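Local coordinates for protein glycosyl transferase family 8 (Streptococcus pneumoniae, PDB 5GVV) that transfers galactose from UDP-galactose to the terminal glucose of already glycosylated serine-rich repeat protein PsrP, as the third step of its O-glycosylation, at residues Y196-G201 with I217-L222; Y202-A207 with F238-L243; L226-Q231 with R244-E249. All coordinates share one frame; numbering follows the deposited sequence.

Overall arrangement
Contact 3, between 226-231 and 244-249, is the buried one: it packs a helix behind the strand and loop that carry the manganese ligand His227. Contact 1, between 196-201 and 217-222, is partly buried, with buried Phe198 and Ile200 on one side and partly exposed Ile217 and Leu219 on the other. Contact 2, between 202-207 and 238-243, lies at the surface, and it is there that a salt bridge does the work, whereas contacts 1 and 3 have no hydrogen bond between their segments. Contacts 2 and 3 both reach the second subunit. The three are interlocked: Phe198 O pairs with His227 N, Leu243 O with Tyr228 OH, and Leu219 packs on Arg242 and Leu243.

Contact 1. Residues Y196-G201 with I217-L222; sequences YNFQIG and IPLEPL
The ring of Phe198 meets Ile217 and Leu219 with its outer end, the part made of CE1, CZ and CE2. Ile217 arrives at the ring edge, close to the ring plane, with CG2 3.8 Å from Phe198 CE2. Leu219 comes in from another direction, its side chain at about a right angle to that of Phe198, and puts CD2 3.7 Å from Phe198 CE1. Phe198 CZ touches both methyl groups, at 3.8 Å from Ile217 CG2 and from Leu219 CD2. With chi1 at -165°, the Phe198 ring swings away from its own backbone N and reaches across toward the second loop.

This is the close-packed half of the contact. Phe198 and Ile200 are both buried, and Phe135 meets the Phe198 ring edge-to-face. Ile200 adds a looser touch, its CD1 4.1 Å from Leu219 CD2. A long, branched side chain suits this place, because the CD1 methyl reaches Leu219 while CG2 packs on Tyr228.

The other half opens toward solvent. Ile217 and Leu219 are only partly exposed, but Pro218 between them is exposed and its side chain points away from the first loop. Beyond Leu219 the chain is exposed at Glu220 and Pro221 and leaves the first loop.

The polar side chains of the first loop turn away from the second, to one another and to Cys134, Arg132 and Asn142. Gln199 stands at the centre of an inverse gamma turn, and its NE2 donates to Asn197 O at 3.0 Å. No hydrogen bond joins the two loops, so they are held to each other by apolar contact alone, while the amides of Asn197 and Gln199 bond elsewhere.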
loop_
_atom_site.group_PDB
_atom_site.type_symbol
_atom_site.label_atom_id
_atom_site.label_comp_id
_atom_site.label_asym_id
_atom_site.label_seq_id
_atom_site.Cartn_x
_atom_site.Cartn_y
_atom_site.Cartn_z
ATOM N N TYR A 196 -2.105 19.854 18.406
ATOM C CA TYR A 196 -0.856 19.346 17.833
ATOM C C TYR A 196 -0.738 17.831 17.995
ATOM O O TYR A 196 0.253 17.216 17.583
ATOM C CB TYR A 196 0.342 20.060 18.450
ATOM C CG TYR A 196 0.525 21.467 17.931
ATOM C CD1 TYR A 196 0.881 21.687 16.611
ATOM C CD2 TYR A 196 0.348 22.568 18.760
ATOM C CE1 TYR A 196 1.056 22.959 16.124
ATOM C CE2 TYR A 196 0.520 23.850 18.281
ATOM C CZ TYR A 196 0.876 24.037 16.960
ATOM O OH TYR A 196 1.054 25.309 16.466
ATOM N N ASN A 197 -1.765 17.249 18.603
ATOM C CA ASN A 197 -1.927 15.801 18.698
ATOM C C ASN A 197 -3.378 15.543 19.079
ATOM O O ASN A 197 -3.675 15.143 20.210
ATOM C CB ASN A 197 -0.991 15.214 19.754
ATOM C CG ASN A 197 -0.934 13.693 19.713
ATOM O OD1 ASN A 197 -1.765 13.035 19.083
ATOM N ND2 ASN A 197 0.039 13.130 20.410
ATOM N N PHE A 198 -4.280 15.797 18.137
ATOM C CA PHE A 198 -5.712 15.741 18.404
ATOM C C PHE A 198 -6.196 14.314 18.191
ATOM O O PHE A 198 -6.342 13.848 17.048
ATOM C CB PHE A 198 -6.453 16.713 17.486
ATOM C CG PHE A 198 -7.875 16.999 17.907
ATOM C CD1 PHE A 198 -8.910 16.157 17.522
ATOM C CD2 PHE A 198 -8.171 18.113 18.686
ATOM C CE1 PHE A 198 -10.224 16.419 17.909
ATOM C CE2 PHE A 198 -9.481 18.385 19.071
ATOM C CZ PHE A 198 -10.506 17.534 18.679
ATOM N N GLN A 199 -6.443 13.622 19.299
ATOM C CA GLN A 199 -6.687 12.186 19.264
ATOM C C GLN A 199 -8.135 11.824 18.939
ATOM O O GLN A 199 -8.895 11.333 19.782
ATOM C CB GLN A 199 -6.184 11.546 20.560
ATOM C CG GLN A 199 -4.659 11.705 20.710
ATOM C CD GLN A 199 -4.217 11.918 22.141
ATOM O OE1 GLN A 199 -4.499 11.096 23.010
ATOM N NE2 GLN A 199 -3.518 13.027 22.397
ATOM N N ILE A 200 -8.493 12.061 17.681
ATOM C CA ILE A 200 -9.828 11.784 17.174
ATOM C C ILE A 200 -10.136 10.282 17.213
ATOM O O ILE A 200 -11.298 9.869 17.146
ATOM C CB ILE A 200 -9.972 12.331 15.737
ATOM C CG1 ILE A 200 -11.443 12.475 15.343
ATOM C CG2 ILE A 200 -9.203 11.466 14.743
ATOM C CD1 ILE A 200 -12.100 13.719 15.907
ATOM N N GLY A 201 -9.091 9.466 17.340
ATOM C CA GLY A 201 -9.267 8.028 17.437
ATOM C C GLY A 201 -9.902 7.612 18.756
ATOM O O GLY A 201 -10.385 6.482 18.890
ATOM N N ILE A 217 -16.049 19.441 21.268
ATOM C CA ILE A 217 -14.813 20.112 20.887
ATOM C C ILE A 217 -14.853 20.388 19.384
ATOM O O ILE A 217 -15.092 19.481 18.590
ATOM C CB ILE A 217 -13.567 19.279 21.264
ATOM C CG1 ILE A 217 -13.613 18.895 22.746
ATOM C CG2 ILE A 217 -12.285 20.043 20.955
ATOM C CD1 ILE A 217 -12.328 18.260 23.267
ATOM N N PRO A 218 -14.634 21.657 18.995
ATOM C CA PRO A 218 -14.732 22.116 17.602
ATOM C C PRO A 218 -13.771 21.396 16.652
ATOM O O PRO A 218 -12.606 21.186 17.005
ATOM C CB PRO A 218 -14.347 23.598 17.700
ATOM C CG PRO A 218 -14.693 23.986 19.110
ATOM C CD PRO A 218 -14.353 22.768 19.923
ATOM N N LEU A 219 -14.256 21.053 15.459
ATOM C CA LEU A 219 -13.445 20.382 14.445
ATOM C C LEU A 219 -13.257 21.267 13.206
ATOM O O LEU A 219 -12.564 20.885 12.254
ATOM C CB LEU A 219 -14.083 19.049 14.045
ATOM C CG LEU A 219 -14.396 18.056 15.165
ATOM C CD1 LEU A 219 -15.056 16.798 14.617
ATOM C CD2 LEU A 219 -13.147 17.699 15.944
ATOM N N GLU A 220 -13.894 22.437 13.224
ATOM C CA GLU A 220 -13.725 23.441 12.179
ATOM C C GLU A 220 -13.123 24.685 12.810
ATOM O O GLU A 220 -13.732 25.290 13.691
ATOM C CB GLU A 220 -15.064 23.789 11.516
ATOM C CG GLU A 220 -15.355 23.011 10.231
ATOM C CD GLU A 220 -14.396 23.362 9.103
ATOM O OE1 GLU A 220 -14.082 22.471 8.283
ATOM O OE2 GLU A 220 -13.962 24.535 9.036
ATOM N N PRO A 221 -11.916 25.067 12.376
ATOM C CA PRO A 221 -11.102 24.401 11.355
ATOM C C PRO A 221 -10.437 23.150 11.916
ATOM O O PRO A 221 -10.392 22.974 13.138
ATOM C CB PRO A 221 -10.040 25.450 11.034
ATOM C CG PRO A 221 -9.866 26.195 12.324
ATOM C CD PRO A 221 -11.243 26.257 12.932
ATOM N N LEU A 222 -9.958 22.281 11.032
ATOM C CA LEU A 222 -9.269 21.059 11.438
ATOM C C LEU A 222 -8.111 21.346 12.383
ATOM O O LEU A 222 -7.375 22.318 12.190
ATOM C CB LEU A 222 -8.736 20.326 10.205
ATOM C CG LEU A 222 -9.434 19.069 9.679
ATOM C CD1 LEU A 222 -10.824 18.922 10.237
ATOM C CD2 LEU A 222 -9.445 19.050 8.144
#

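Contact 2. Residues Y202-A207 with F238-L243; sequences YDYGAA and FSVGRL
Asp203 and Arg242 approach with their side chains at about a right angle, and the arginine grips the carboxylate side-on. Arg242 NE donates to Asp203 OD2 at 2.9 Å, and Arg242 NH2 reaches Asp203 OD1 at 3.0 Å; both bonds are nearly straight. The acceptors lie almost in the guanidinium plane, yet the two flat groups are turned 36° apart, so NE meets OD2 from above the carboxylate plane and NH2 meets OD1 on the syn side, also tilted. A bend at chi3 (-59°) turns the guanidinium so that NE and the residue's own backbone N both point at OD2; this N is a third donor, 2.9 Å from Asp203 OD2 and on the anti side of that oxygen. OD2 therefore takes two bonds, which fixes the rotation of the buried carboxylate and probably helps to keep it ionised.

Gly241, with no side chain, passes close to Asp203, its CA 3.8 Å from Asp203 OD2. Beside this polar centre, Val240 places CG2 at the edge of the Tyr204 ring, 3.9 Å from Tyr204 CD1, an apolar touch at the solvent-facing side, where Tyr204 is exposed.

Asp232 holds the backbone N of Val240 and Gly241, while Asn330 and Pro329 of the second subunit pack on Tyr204 and Val240. Asp203 belongs to helix 203-208, which the salt bridge thus ties to the loop leading from strand 225-227 to helix 244-251.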
loop_
_atom_site.group_PDB
_atom_site.type_symbol
_atom_site.label_atom_id
_atom_site.label_comp_id
_atom_site.label_asym_id
_atom_site.label_seq_id
_atom_site.Cartn_x
_atom_site.Cartn_y
_atom_site.Cartn_z
ATOM N N TYR A 202 -9.915 8.525 19.725
ATOM C CA TYR A 202 -10.484 8.242 21.043
ATOM C C TYR A 202 -12.013 8.209 21.032
ATOM O O TYR A 202 -12.633 7.834 22.033
ATOM C CB TYR A 202 -9.989 9.266 22.074
ATOM C CG TYR A 202 -10.442 8.994 23.500
ATOM C CD1 TYR A 202 -10.058 7.834 24.164
ATOM C CD2 TYR A 202 -11.249 9.901 24.181
ATOM C CE1 TYR A 202 -10.463 7.584 25.466
ATOM C CE2 TYR A 202 -11.664 9.657 25.480
ATOM C CZ TYR A 202 -11.267 8.494 26.116
ATOM O OH TYR A 202 -11.673 8.243 27.409
ATOM N N ASP A 203 -12.613 8.587 19.902
ATOM C CA ASP A 203 -14.074 8.663 19.783
ATOM C C ASP A 203 -14.801 7.435 20.334
ATOM O O ASP A 203 -15.754 7.568 21.107
ATOM C CB ASP A 203 -14.484 8.891 18.325
ATOM C CG ASP A 203 -14.345 10.343 17.898
ATOM O OD1 ASP A 203 -13.852 11.161 18.709
ATOM O OD2 ASP A 203 -14.717 10.663 16.745
ATOM N N TYR A 204 -14.346 6.247 19.941
ATOM C CA TYR A 204 -14.944 5.010 20.430
ATOM C C TYR A 204 -14.784 4.904 21.939
ATOM O O TYR A 204 -15.724 4.533 22.637
ATOM C CB TYR A 204 -14.343 3.771 19.752
ATOM C CG TYR A 204 -15.050 2.495 20.161
ATOM C CD1 TYR A 204 -16.173 2.049 19.471
ATOM C CD2 TYR A 204 -14.617 1.753 21.257
ATOM C CE1 TYR A 204 -16.837 0.897 19.848
ATOM C CE2 TYR A 204 -15.277 0.597 21.644
ATOM C CZ TYR A 204 -16.382 0.173 20.934
ATOM O OH TYR A 204 -17.044 -0.970 21.317
ATOM N N GLY A 205 -13.595 5.231 22.436
ATOM C CA GLY A 205 -13.357 5.242 23.870
ATOM C C GLY A 205 -14.245 6.247 24.584
ATOM O O GLY A 205 -14.855 5.940 25.611
ATOM N N ALA A 206 -14.328 7.450 24.028
ATOM C CA ALA A 206 -15.116 8.519 24.633
ATOM C C ALA A 206 -16.596 8.158 24.687
ATOM O O ALA A 206 -17.275 8.414 25.684
ATOM C CB ALA A 206 -14.913 9.812 23.873
ATOM N N ALA A 207 -17.098 7.587 23.601
ATOM C CA ALA A 207 -18.483 7.129 23.565
ATOM C C ALA A 207 -18.700 5.954 24.523
ATOM O O ALA A 207 -19.785 5.791 25.092
ATOM C CB ALA A 207 -18.879 6.752 22.146
ATOM N N PHE A 238 -14.400 -0.760 7.656
ATOM C CA PHE A 238 -15.369 -0.063 8.494
ATOM C C PHE A 238 -14.665 0.624 9.659
ATOM O O PHE A 238 -13.671 0.113 10.188
ATOM C CB PHE A 238 -16.422 -1.033 9.039
ATOM C CG PHE A 238 -17.013 -1.948 8.000
ATOM C CD1 PHE A 238 -17.898 -1.463 7.045
ATOM C CD2 PHE A 238 -16.706 -3.302 7.999
ATOM C CE1 PHE A 238 -18.450 -2.311 6.095
ATOM C CE2 PHE A 238 -17.254 -4.158 7.051
ATOM C CZ PHE A 238 -18.125 -3.660 6.097
ATOM N N SER A 239 -15.189 1.783 10.054
ATOM C CA SER A 239 -14.719 2.496 11.239
ATOM C C SER A 239 -15.890 3.310 11.765
ATOM O O SER A 239 -16.886 3.492 11.058
ATOM C CB SER A 239 -13.534 3.409 10.913
ATOM O OG SER A 239 -13.916 4.444 10.020
ATOM N N VAL A 240 -15.793 3.788 13.002
ATOM C CA VAL A 240 -16.922 4.479 13.616
ATOM C C VAL A 240 -16.564 5.882 14.103
ATOM O O VAL A 240 -17.446 6.697 14.369
ATOM C CB VAL A 240 -17.522 3.658 14.773
ATOM C CG1 VAL A 240 -18.136 2.370 14.247
ATOM C CG2 VAL A 240 -16.456 3.359 15.825
ATOM N N GLY A 241 -15.270 6.162 14.214
ATOM C CA GLY A 241 -14.820 7.475 14.642
ATOM C C GLY A 241 -15.005 8.529 13.566
ATOM O O GLY A 241 -15.185 8.198 12.390
ATOM N N ARG A 242 -14.952 9.796 13.969
ATOM C CA ARG A 242 -15.149 10.909 13.044
ATOM C C ARG A 242 -13.892 11.219 12.243
ATOM O O ARG A 242 -12.787 10.815 12.627
ATOM C CB ARG A 242 -15.578 12.164 13.808
ATOM C CG ARG A 242 -16.981 12.108 14.390
ATOM C CD ARG A 242 -17.178 13.212 15.427
ATOM N NE ARG A 242 -16.220 13.091 16.522
ATOM C CZ ARG A 242 -15.949 14.059 17.393
ATOM N NH1 ARG A 242 -16.566 15.228 17.298
ATOM N NH2 ARG A 242 -15.059 13.864 18.357
ATOM N N LEU A 243 -14.084 11.922 11.123
ATOM C CA LEU A 243 -12.996 12.448 10.286
ATOM C C LEU A 243 -12.313 11.380 9.439
ATOM O O LEU A 243 -11.185 11.566 8.992
ATOM C CB LEU A 243 -11.963 13.232 11.113
ATOM C CG LEU A 243 -12.515 14.433 11.893
ATOM C CD1 LEU A 243 -11.383 15.289 12.446
ATOM C CD2 LEU A 243 -13.450 15.265 11.028
#

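Contact 3. Residues L226-Q231 with R244-E249; sequences LHYISQ and REVWWE. With MN (manganese (II) ion), chain C; UDP (uridine-5'-diphosphate), chain D.
This is a buried, largely apolar packing of helix 244-251 against the end of strand 225-227 and the loop that follows, with Tyr228 and Leu226 meeting Val246 and Trp247. Leu226 CD1 lies 3.8 Å from Val246 CG1, the two side chains crossing at about a right angle; branched aliphatic residues suit this buried site. Tyr228 points its OH at the helix, 3.7 Å from Val246 CB, and that OH bonds to Leu243 O. Trp247 turns its indole edge toward the Tyr228 ring face in an offset edge-to-face pair, the centroid of the Tyr228 ring 5.9 Å from that of the five-membered ring of Trp247 and the planes at 89°. A chi1 of -173° carries the indole away from the strand and on to residues of helix 17-30.

The strand pairs antiparallel with 109-111, which follows the DxD residues Asp106 and Asp108 of this GT-A type glycosyltransferase. These two aspartates and His227 bind the manganese, His227 through NE2 at 2.1 Å, and the ion also takes an oxygen from each phosphate of UDP. Ile229 CG2 covers one face of the imidazole, 3.3 Å above its centre, while Asn197 OD1 holds ND1, so that the ring is fixed in rotation. Farther along, Ser230 N donates to UDP O2B at 3.2 Å, and Lys233 NZ bonds both UDP and the carbonyl oxygens of Tyr228 and Ser230.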
loop_
_atom_site.group_PDB
_atom_site.type_symbol
_atom_site.label_atom_id
_atom_site.label_comp_id
_atom_site.label_asym_id
_atom_site.label_seq_id
_atom_site.Cartn_x
_atom_site.Cartn_y
_atom_site.Cartn_z
ATOM N N LEU A 226 -4.095 15.377 13.360
ATOM C CA LEU A 226 -5.152 14.415 13.676
ATOM C C LEU A 226 -4.556 13.040 13.923
ATOM O O LEU A 226 -3.960 12.456 13.017
ATOM C CB LEU A 226 -6.143 14.307 12.516
ATOM C CG LEU A 226 -7.055 15.488 12.218
ATOM C CD1 LEU A 226 -7.889 15.202 10.983
ATOM C CD2 LEU A 226 -7.948 15.776 13.414
ATOM N N HIS A 227 -4.749 12.506 15.127
ATOM C CA HIS A 227 -4.158 11.224 15.503
ATOM C C HIS A 227 -5.239 10.156 15.650
ATOM O O HIS A 227 -6.060 10.204 16.576
ATOM C CB HIS A 227 -3.367 11.373 16.809
ATOM C CG HIS A 227 -2.481 10.209 17.122
ATOM N ND1 HIS A 227 -1.692 10.153 18.255
ATOM C CD2 HIS A 227 -2.241 9.058 16.445
ATOM C CE1 HIS A 227 -1.015 9.022 18.264
ATOM N NE2 HIS A 227 -1.331 8.335 17.179
ATOM N N TYR A 228 -5.248 9.195 14.730
ATOM C CA TYR A 228 -6.246 8.133 14.763
ATOM C C TYR A 228 -5.813 6.966 15.650
ATOM O O TYR A 228 -5.584 5.851 15.161
ATOM C CB TYR A 228 -6.536 7.637 13.344
ATOM C CG TYR A 228 -7.122 8.698 12.439
ATOM C CD1 TYR A 228 -8.493 8.894 12.368
ATOM C CD2 TYR A 228 -6.301 9.494 11.652
ATOM C CE1 TYR A 228 -9.033 9.855 11.540
ATOM C CE2 TYR A 228 -6.826 10.464 10.830
ATOM C CZ TYR A 228 -8.193 10.640 10.778
ATOM O OH TYR A 228 -8.719 11.605 9.952
ATOM N N ILE A 229 -5.707 7.222 16.953
ATOM C CA ILE A 229 -5.322 6.197 17.917
ATOM C C ILE A 229 -6.376 5.099 17.981
ATOM O O ILE A 229 -7.473 5.252 17.431
ATOM C CB ILE A 229 -5.134 6.784 19.333
ATOM C CG1 ILE A 229 -6.470 7.305 19.884
ATOM C CG2 ILE A 229 -4.091 7.897 19.323
ATOM C CD1 ILE A 229 -6.419 7.712 21.351
ATOM N N SER A 230 -6.024 4.000 18.655
ATOM C CA SER A 230 -6.885 2.816 18.840
ATOM C C SER A 230 -6.921 1.925 17.600
ATOM O O SER A 230 -6.246 2.198 16.614
ATOM C CB SER A 230 -8.310 3.181 19.287
ATOM O OG SER A 230 -9.140 3.500 18.177
ATOM N N GLN A 231 -7.696 0.851 17.660
ATOM C CA GLN A 231 -7.770 -0.073 16.537
ATOM C C GLN A 231 -8.876 0.313 15.557
ATOM O O GLN A 231 -9.096 -0.375 14.556
ATOM C CB GLN A 231 -7.961 -1.508 17.033
ATOM C CG GLN A 231 -6.907 -1.956 18.047
ATOM C CD GLN A 231 -5.490 -1.978 17.481
ATOM O OE1 GLN A 231 -4.816 -0.945 17.401
ATOM N NE2 GLN A 231 -5.024 -3.164 17.110
ATOM N N ARG A 244 -13.011 10.272 9.218
ATOM C CA ARG A 244 -12.530 9.199 8.350
ATOM C C ARG A 244 -12.177 9.735 6.960
ATOM O O ARG A 244 -11.185 9.315 6.350
ATOM C CB ARG A 244 -13.609 8.121 8.229
ATOM C CG ARG A 244 -13.315 7.052 7.193
ATOM C CD ARG A 244 -14.460 6.064 7.070
ATOM N NE ARG A 244 -14.180 5.062 6.044
ATOM C CZ ARG A 244 -13.679 3.855 6.293
ATOM N NH1 ARG A 244 -13.414 3.483 7.538
ATOM N NH2 ARG A 244 -13.450 3.012 5.294
ATOM N N GLU A 245 -12.988 10.668 6.470
ATOM C CA GLU A 245 -12.809 11.232 5.130
ATOM C C GLU A 245 -11.498 12.001 4.954
ATOM O O GLU A 245 -10.967 12.098 3.841
ATOM C CB GLU A 245 -13.987 12.139 4.775
ATOM C CG GLU A 245 -14.158 13.345 5.692
ATOM C CD GLU A 245 -14.906 13.017 6.981
ATOM O OE1 GLU A 245 -15.280 11.838 7.197
ATOM O OE2 GLU A 245 -15.124 13.953 7.776
ATOM N N VAL A 246 -10.978 12.555 6.044
ATOM C CA VAL A 246 -9.736 13.323 5.975
ATOM C C VAL A 246 -8.544 12.425 5.642
ATOM O O VAL A 246 -7.673 12.804 4.845
ATOM C CB VAL A 246 -9.465 14.086 7.278
ATOM C CG1 VAL A 246 -8.158 14.877 7.173
ATOM C CG2 VAL A 246 -10.633 15.012 7.609
ATOM N N TRP A 247 -8.504 11.233 6.236
ATOM C CA TRP A 247 -7.396 10.317 5.987
ATOM C C TRP A 247 -7.373 9.896 4.533
ATOM O O TRP A 247 -6.311 9.855 3.912
ATOM C CB TRP A 247 -7.469 9.068 6.878
ATOM C CG TRP A 247 -6.227 8.191 6.750
ATOM C CD1 TRP A 247 -5.085 8.264 7.510
ATOM C CD2 TRP A 247 -6.005 7.143 5.792
ATOM N NE1 TRP A 247 -4.176 7.322 7.085
ATOM C CE2 TRP A 247 -4.716 6.616 6.038
ATOM C CE3 TRP A 247 -6.771 6.586 4.760
ATOM C CZ2 TRP A 247 -4.175 5.566 5.280
ATOM C CZ3 TRP A 247 -6.238 5.543 4.012
ATOM C CH2 TRP A 247 -4.948 5.046 4.274
ATOM N N TRP A 248 -8.545 9.572 3.994
ATOM C CA TRP A 248 -8.635 9.123 2.613
ATOM C C TRP A 248 -8.257 10.221 1.625
ATOM O O TRP A 248 -7.643 9.948 0.589
ATOM C CB TRP A 248 -10.029 8.552 2.333
ATOM C CG TRP A 248 -10.150 7.187 2.914
ATOM C CD1 TRP A 248 -10.746 6.842 4.093
ATOM C CD2 TRP A 248 -9.600 5.981 2.376
ATOM N NE1 TRP A 248 -10.623 5.492 4.307
ATOM C CE2 TRP A 248 -9.922 4.937 3.263
ATOM C CE3 TRP A 248 -8.876 5.680 1.217
ATOM C CZ2 TRP A 248 -9.542 3.614 3.033
ATOM C CZ3 TRP A 248 -8.496 4.361 0.988
ATOM C CH2 TRP A 248 -8.831 3.347 1.890
ATOM N N GLU A 249 -8.613 11.458 1.953
ATOM C CA GLU A 249 -8.270 12.610 1.128
ATOM C C GLU A 249 -6.761 12.699 0.883
ATOM O O GLU A 249 -6.317 13.021 -0.224
ATOM C CB GLU A 249 -8.766 13.884 1.803
ATOM C CG GLU A 249 -8.489 15.160 1.031
ATOM C CD GLU A 249 -9.105 16.374 1.702
ATOM O OE1 GLU A 249 -9.420 17.350 0.984
ATOM O OE2 GLU A 249 -9.285 16.343 2.942
HETATM MN MN MN C . -0.634 6.393 16.688
HETATM N N1 UDP D . 3.376 0.591 13.605
HETATM C C2 UDP D . 3.854 -0.034 12.469
HETATM N N3 UDP D . 3.223 -1.154 11.961
HETATM C C4 UDP D . 2.105 -1.660 12.595
HETATM C C5 UDP D . 1.623 -1.025 13.739
HETATM C C6 UDP D . 2.338 0.032 14.301
HETATM O O2 UDP D . 4.850 0.415 11.908
HETATM O O4 UDP D . 1.540 -2.659 12.139
HETATM C "C1'" UDP D . 4.078 1.789 14.115
HETATM C "C2'" UDP D . 3.463 3.036 13.498
HETATM O "O2'" UDP D . 4.450 4.025 13.303
HETATM C "C3'" UDP D . 2.497 3.514 14.558
HETATM C "C4'" UDP D . 3.200 3.091 15.842
HETATM O "O4'" UDP D . 3.908 1.906 15.519
HETATM O "O3'" UDP D . 2.307 4.911 14.479
HETATM C "C5'" UDP D . 2.228 2.849 16.994
HETATM O "O5'" UDP D . 1.044 2.283 16.474
HETATM P PA UDP D . -0.347 3.044 16.718
HETATM O O1A UDP D . -0.210 4.379 16.099
HETATM O O2A UDP D . -1.473 2.275 16.137
HETATM O O3A UDP D . -0.504 3.152 18.323
HETATM P PB UDP D . -1.455 4.241 19.047
HETATM O O1B UDP D . -1.137 4.315 20.493
HETATM O O2B UDP D . -2.860 3.799 18.899
HETATM O O3B UDP D . -1.272 5.572 18.419
#